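PDB 5H5O: diguanylate cyclase from Xanthomonas campestris pv. campestris, which binds cyclic GMP through its cyclic nucleotide-binding domain, the part in this structure, and probably makes cyclic di-GMP from two GTP with its GGDEF domain. Local coordinates for residues A[40-45]-A[88-93]. Residues are numbered along the deposited sequence; the frame is centred on the assembly and turned at random.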
loop_
_atom_site.group_PDB
_atom_site.type_symbol
_atom_site.label_atom_id
_atom_site.label_comp_id
_atom_site.label_asym_id
_atom_site.label_seq_id
_atom_site.Cartn_x
_atom_site.Cartn_y
_atom_site.Cartn_z
ATOM N N PHE A 40 12.229 9.104 -1.604
ATOM C CA PHE A 40 13.634 9.213 -1.228
ATOM C C PHE A 40 14.119 8.052 -0.377
ATOM O O PHE A 40 13.383 7.531 0.453
ATOM C CB PHE A 40 13.857 10.511 -0.459
ATOM C CG PHE A 40 13.551 11.732 -1.257
ATOM C CD1 PHE A 40 14.513 12.282 -2.094
ATOM C CD2 PHE A 40 12.298 12.328 -1.188
ATOM C CE1 PHE A 40 14.229 13.416 -2.845
ATOM C CE2 PHE A 40 12.010 13.454 -1.933
ATOM C CZ PHE A 40 12.974 13.998 -2.766
ATOM N N ILE A 41 15.376 7.664 -0.567
ATOM C CA ILE A 41 16.017 6.749 0.372
ATOM C C ILE A 41 17.251 7.403 1.015
ATOM O O ILE A 41 18.143 7.915 0.315
ATOM C CB ILE A 41 16.412 5.410 -0.301
ATOM C CG1 ILE A 41 15.214 4.798 -1.054
ATOM C CG2 ILE A 41 16.954 4.458 0.732
ATOM C CD1 ILE A 41 15.596 3.919 -2.252
ATOM N N VAL A 42 17.293 7.402 2.343
ATOM C CA VAL A 42 18.478 7.878 3.057
ATOM C C VAL A 42 19.637 6.891 2.870
ATOM O O VAL A 42 19.490 5.692 3.127
ATOM C CB VAL A 42 18.206 8.032 4.571
ATOM C CG1 VAL A 42 19.385 8.739 5.283
ATOM C CG2 VAL A 42 16.880 8.790 4.824
ATOM N N VAL A 43 20.797 7.371 2.429
ATOM C CA VAL A 43 21.978 6.492 2.447
ATOM C C VAL A 43 23.086 6.982 3.387
ATOM O O VAL A 43 23.919 6.202 3.818
ATOM C CB VAL A 43 22.539 6.193 1.048
ATOM C CG1 VAL A 43 21.431 5.610 0.127
ATOM C CG2 VAL A 43 23.178 7.423 0.444
ATOM N N THR A 44 23.095 8.272 3.703
ATOM C CA THR A 44 23.963 8.773 4.752
ATOM C C THR A 44 23.218 9.833 5.528
ATOM O O THR A 44 22.374 10.526 4.965
ATOM C CB THR A 44 25.257 9.431 4.200
ATOM O OG1 THR A 44 25.021 10.815 3.950
ATOM C CG2 THR A 44 25.709 8.788 2.910
ATOM N N GLY A 45 23.525 9.952 6.818
ATOM C CA GLY A 45 22.990 11.023 7.637
ATOM C C GLY A 45 21.617 10.678 8.191
ATOM O O GLY A 45 21.346 9.531 8.552
ATOM N N SER A 88 23.390 15.093 4.787
ATOM C CA SER A 88 22.829 13.802 4.428
ATOM C C SER A 88 22.947 13.545 2.943
ATOM O O SER A 88 23.096 14.471 2.148
ATOM C CB SER A 88 21.355 13.739 4.850
ATOM O OG SER A 88 21.251 13.666 6.253
ATOM N N ARG A 89 22.878 12.278 2.563
ATOM C CA ARG A 89 22.840 11.942 1.146
ATOM C C ARG A 89 21.666 11.011 0.935
ATOM O O ARG A 89 21.394 10.146 1.771
ATOM C CB ARG A 89 24.132 11.263 0.692
ATOM C CG ARG A 89 25.350 12.154 0.650
ATOM C CD ARG A 89 26.564 11.314 0.325
ATOM N NE ARG A 89 27.619 12.098 -0.290
ATOM C CZ ARG A 89 28.826 11.625 -0.571
ATOM N NH1 ARG A 89 29.119 10.364 -0.284
ATOM N NH2 ARG A 89 29.735 12.415 -1.129
ATOM N N LEU A 90 20.988 11.193 -0.196
ATOM C CA LEU A 90 19.741 10.505 -0.481
ATOM C C LEU A 90 19.754 9.922 -1.874
ATOM O O LEU A 90 20.370 10.483 -2.784
ATOM C CB LEU A 90 18.576 11.490 -0.403
ATOM C CG LEU A 90 18.397 12.370 0.835
ATOM C CD1 LEU A 90 17.205 13.287 0.664
ATOM C CD2 LEU A 90 18.204 11.525 2.067
ATOM N N ILE A 91 19.065 8.798 -2.043
ATOM C CA ILE A 91 18.628 8.392 -3.379
ATOM C C ILE A 91 17.299 9.086 -3.659
ATOM O O ILE A 91 16.356 8.998 -2.865
ATOM C CB ILE A 91 18.417 6.877 -3.486
ATOM C CG1 ILE A 91 19.749 6.138 -3.294
ATOM C CG2 ILE A 91 17.758 6.512 -4.842
ATOM C CD1 ILE A 91 19.551 4.714 -2.812
ATOM N N GLU A 92 17.236 9.801 -4.773
ATOM C CA GLU A 92 16.001 10.433 -5.209
ATOM C C GLU A 92 15.431 9.673 -6.407
ATOM O O GLU A 92 16.086 9.542 -7.440
ATOM C CB GLU A 92 16.262 11.886 -5.559
ATOM C CG GLU A 92 15.074 12.656 -6.107
ATOM C CD GLU A 92 15.446 14.091 -6.451
ATOM O OE1 GLU A 92 15.829 14.852 -5.540
ATOM O OE2 GLU A 92 15.363 14.452 -7.637
ATOM N N LEU A 93 14.206 9.174 -6.257
ATOM C CA LEU A 93 13.562 8.370 -7.289
ATOM C C LEU A 93 12.308 9.079 -7.815
ATOM O O LEU A 93 11.327 9.241 -7.095
ATOM C CB LEU A 93 13.207 7.015 -6.691
ATOM C CG LEU A 93 13.102 5.704 -7.479
ATOM C CD1 LEU A 93 11.702 5.463 -7.890
ATOM C CD2 LEU A 93 14.069 5.578 -8.669
#
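Ser88 meets Gly45 at the end of segment 40-45, OG lying 3.5 Å from Gly45 CA; the hydroxyl is also bonded to Gln46 N and Val86 O, which ties it to the turn between strands 39-44 and 47-50 and to the chain just before its own strand. Strands 39-44 and 88-93 are the central neighbours of an antiparallel sheet, ordered 19-23, 88-93, 39-44, 65-66, in the cupin-type cyclic nucleotide-binding domain. At Arg89 the register slips by one residue. Arg89 O accepts from both Val43 N (2.9 Å) and Thr44 N (3.2 Å), the two donors reaching it from the same face of its carbonyl plane, while Arg89 N returns a bond to Thr44 O: a classic beta bulge. Beside it, Thr44 CG2 packs against Arg89 CB and CD. Leu90, on the face shared with Phe40 and Val42, sets CD2 against Val42 CA and CG2, and CD1 4.0 Å from Phe40 CD1. On the other face, Ile91 and Ile41 form a hydrogen-bonded antiparallel pair, with Ile91 N to Ile41 O at 2.7 Å. The side chains of Ile91 and Val43 cross at about a right angle, CD1 3.6 Å from Val43 CG1; helix 8-17 touches both isoleucines. Glu92 runs alongside Phe40: chi1 177° sets CG anti to the backbone N, 3.5 Å from Phe40 CE1. Its OE1 lies 3.4 Å from Phe40 CE1, in the ring plane at the edge, consistent with attraction to the ring's positive C-H rim, while Arg21, salt-bridged to OE2, would balance the carboxylate's charge.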